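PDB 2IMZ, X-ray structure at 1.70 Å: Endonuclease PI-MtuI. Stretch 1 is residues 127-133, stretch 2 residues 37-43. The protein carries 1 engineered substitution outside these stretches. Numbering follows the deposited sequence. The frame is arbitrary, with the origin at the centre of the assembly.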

# COMPACT_ATOMS: atom_id res chain seq x y z
N MET A 127 21.42 1.56 -7.23
CA MET A 127 20.58 0.47 -7.73
C MET A 127 21.21 -0.87 -7.38
O MET A 127 22.44 -1.01 -7.42
CB MET A 127 20.41 0.61 -9.25
CG MET A 127 19.27 -0.21 -9.84
SD MET A 127 18.77 0.41 -11.47
CE MET A 127 19.50 -0.80 -12.55
N LEU A 128 20.38 -1.85 -7.03
CA LEU A 128 20.86 -3.18 -6.65
C LEU A 128 21.21 -4.06 -7.85
O LEU A 128 20.70 -3.86 -8.95
CB LEU A 128 19.80 -3.89 -5.81
CG LEU A 128 19.43 -3.29 -4.46
CD1 LEU A 128 18.16 -3.96 -3.95
CD2 LEU A 128 20.57 -3.47 -3.46
N ALA A 129 22.06 -5.05 -7.61
CA ALA A 129 22.46 -5.97 -8.66
C ALA A 129 21.33 -6.95 -8.96
O ALA A 129 21.23 -7.47 -10.08
CB ALA A 129 23.71 -6.73 -8.24
N GLU A 130 20.47 -7.21 -7.98
CA GLU A 130 19.35 -8.13 -8.18
C GLU A 130 18.56 -7.74 -9.42
O GLU A 130 18.34 -6.56 -9.70
CB GLU A 130 18.41 -8.11 -6.97
CG GLU A 130 18.86 -8.96 -5.79
CD GLU A 130 19.88 -8.27 -4.91
OE1 GLU A 130 20.40 -7.21 -5.31
OE2 GLU A 130 20.17 -8.81 -3.81
N GLU A 131 18.12 -8.76 -10.16
CA GLU A 131 17.34 -8.55 -11.37
C GLU A 131 15.93 -9.07 -11.12
O GLU A 131 15.75 -10.08 -10.44
CB GLU A 131 17.96 -9.32 -12.54
CG GLU A 131 17.47 -8.87 -13.91
CD GLU A 131 17.86 -9.82 -15.03
OE1 GLU A 131 18.98 -10.37 -14.97
OE2 GLU A 131 17.06 -10.00 -15.96
N LEU A 132 14.93 -8.38 -11.65
CA LEU A 132 13.55 -8.82 -11.47
C LEU A 132 13.31 -10.04 -12.36
O LEU A 132 13.37 -9.94 -13.58
CB LEU A 132 12.58 -7.70 -11.82
CG LEU A 132 11.09 -7.96 -11.58
CD1 LEU A 132 10.84 -8.27 -10.12
CD2 LEU A 132 10.29 -6.73 -12.01
N ARG A 133 13.06 -11.18 -11.73
CA ARG A 133 12.79 -12.42 -12.46
C ARG A 133 11.42 -12.90 -12.01
O ARG A 133 10.83 -12.32 -11.10
CB ARG A 133 13.84 -13.48 -12.11
CG ARG A 133 15.29 -13.04 -12.32
CD ARG A 133 15.58 -12.79 -13.79
NE ARG A 133 15.42 -14.00 -14.59
CZ ARG A 133 16.22 -15.06 -14.52
NH1 ARG A 133 17.24 -15.07 -13.68
NH2 ARG A 133 15.99 -16.11 -15.29
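Stretch 2 37-43: DGTLHAR

Stretch 2 lies alongside stretch 1 as a loosely zipped, antiparallel pair of extended backbones, held by one direct hydrogen bond, by three waters that bridge backbone N and O atoms, and by leucine side chains that fill the space between.

The direction follows from the register. Met127 CA is 4.8 Å from His41 CA at one end, and Leu132 CA is 6.3 Å from Gly38 CA at the other, so one stretch climbs in number as the other descends and the gap is wider at the Gly38 end. Stretch 1 has no regular helix or strand; most of its residues are extended, but Ala129 (phi/psi -74/-27) breaks the run. In stretch 2, a turn at Asp37 and Gly38 leads into extended backbone, with Leu40 to Arg43 in a strand.

The direct bond runs from Leu128 N to Leu40 O, 2.9 Å long with an N-H...O angle of 159°. Where Leu40 N and Leu132 N stand too far from a carbonyl across the gap for a second such bond, water takes over. One water accepts from Leu40 N at 2.9 Å and donates to both Leu128 O (3.2 Å) and Glu130 O (2.7 Å), linking the carbonyls of the residues before and after Ala129. Another accepts from Leu132 N at 2.9 Å and donates to Gly38 O at 3.0 Å. A third joins two amides, which could not bond to each other: it accepts from Ala42 N at 2.9 Å and only weakly from Met127 N at 3.5 Å.

Leu40 gives up more surface than any other residue here. Its CB points sideways, but the m,t rotamer brings CD1 to 3.7 Å from Glu130 CB, 3.5 Å from Glu130 O and 3.9 Å from Leu132 N. Leu128 points toward stretch 2: its CD1 lies 3.4 Å from His41 C, and its CD2 packs 4.0 Å from Ala42 CB. Leu132, also pointing toward the partner, sets CB 3.4 Å from Gly38 O. Ala129 and Glu131 point away.

Met127 covers the flank, its CG over one face of the His41 ring, 4.0 Å from the centroid, while its SD comes to 3.6 Å from Thr39 CB.

Gly38 answers mainly to its own backbone: at phi/psi 92/-5 a CB would jam against the preceding carbonyl oxygen, and it would also sit tightly, 3.4 Å from Leu132 CD2. Next to it, Thr39 N donates to Asp37 OD1 at 3.0 Å, tying the turn together before the strand. The rule to read here is economical: one direct bond, bridging waters where no direct bond forms, and leucines from both stretches between them.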

# COMPACT_ATOMS: atom_id res chain seq x y z
N ASP A 37 9.87 0.84 -13.24
CA ASP A 37 10.41 0.16 -14.41
C ASP A 37 10.90 -1.27 -14.14
O ASP A 37 11.44 -1.92 -15.03
CB ASP A 37 11.56 0.98 -15.03
CG ASP A 37 12.67 1.27 -14.04
OD1 ASP A 37 12.69 0.66 -12.95
OD2 ASP A 37 13.53 2.12 -14.36
N GLY A 38 10.70 -1.75 -12.92
CA GLY A 38 11.13 -3.10 -12.59
C GLY A 38 12.53 -3.20 -12.02
O GLY A 38 12.96 -4.30 -11.64
N THR A 39 13.25 -2.09 -11.95
CA THR A 39 14.60 -2.13 -11.39
C THR A 39 14.47 -2.23 -9.87
O THR A 39 13.47 -1.80 -9.30
CB THR A 39 15.42 -0.87 -11.77
OG1 THR A 39 14.70 0.31 -11.41
CG2 THR A 39 15.70 -0.85 -13.26
N LEU A 40 15.47 -2.81 -9.23
CA LEU A 40 15.45 -2.99 -7.78
C LEU A 40 16.41 -2.06 -7.05
O LEU A 40 17.52 -1.80 -7.53
CB LEU A 40 15.74 -4.44 -7.45
CG LEU A 40 14.75 -5.36 -8.16
CD1 LEU A 40 15.20 -6.79 -8.10
CD2 LEU A 40 13.37 -5.18 -7.53
N HIS A 41 15.98 -1.58 -5.89
CA HIS A 41 16.78 -0.66 -5.10
C HIS A 41 16.65 -0.92 -3.61
O HIS A 41 15.63 -1.43 -3.14
CB HIS A 41 16.34 0.78 -5.35
CG HIS A 41 16.29 1.16 -6.80
ND1 HIS A 41 15.32 0.68 -7.66
CD2 HIS A 41 17.10 1.95 -7.54
CE1 HIS A 41 15.54 1.17 -8.87
NE2 HIS A 41 16.61 1.94 -8.83
N ALA A 42 17.69 -0.57 -2.86
CA ALA A 42 17.65 -0.73 -1.41
C ALA A 42 16.92 0.48 -0.86
O ALA A 42 17.31 1.62 -1.11
CB ALA A 42 19.06 -0.81 -0.84
N ARG A 43 15.85 0.25 -0.11
CA ARG A 43 15.09 1.34 0.48
C ARG A 43 14.80 1.02 1.94
O ARG A 43 14.55 -0.13 2.30
CB ARG A 43 13.79 1.56 -0.30
CG ARG A 43 13.98 2.24 -1.67
CD ARG A 43 14.45 3.69 -1.50
NE ARG A 43 14.59 4.40 -2.77
CZ ARG A 43 15.63 4.32 -3.58
NH1 ARG A 43 16.67 3.55 -3.27
NH2 ARG A 43 15.66 5.02 -4.71
O HOH W 1 15.21 -5.81 -12.92
O HOH W 2 17.82 -4.04 -10.38
O HOH W 3 19.85 0.74 -4.24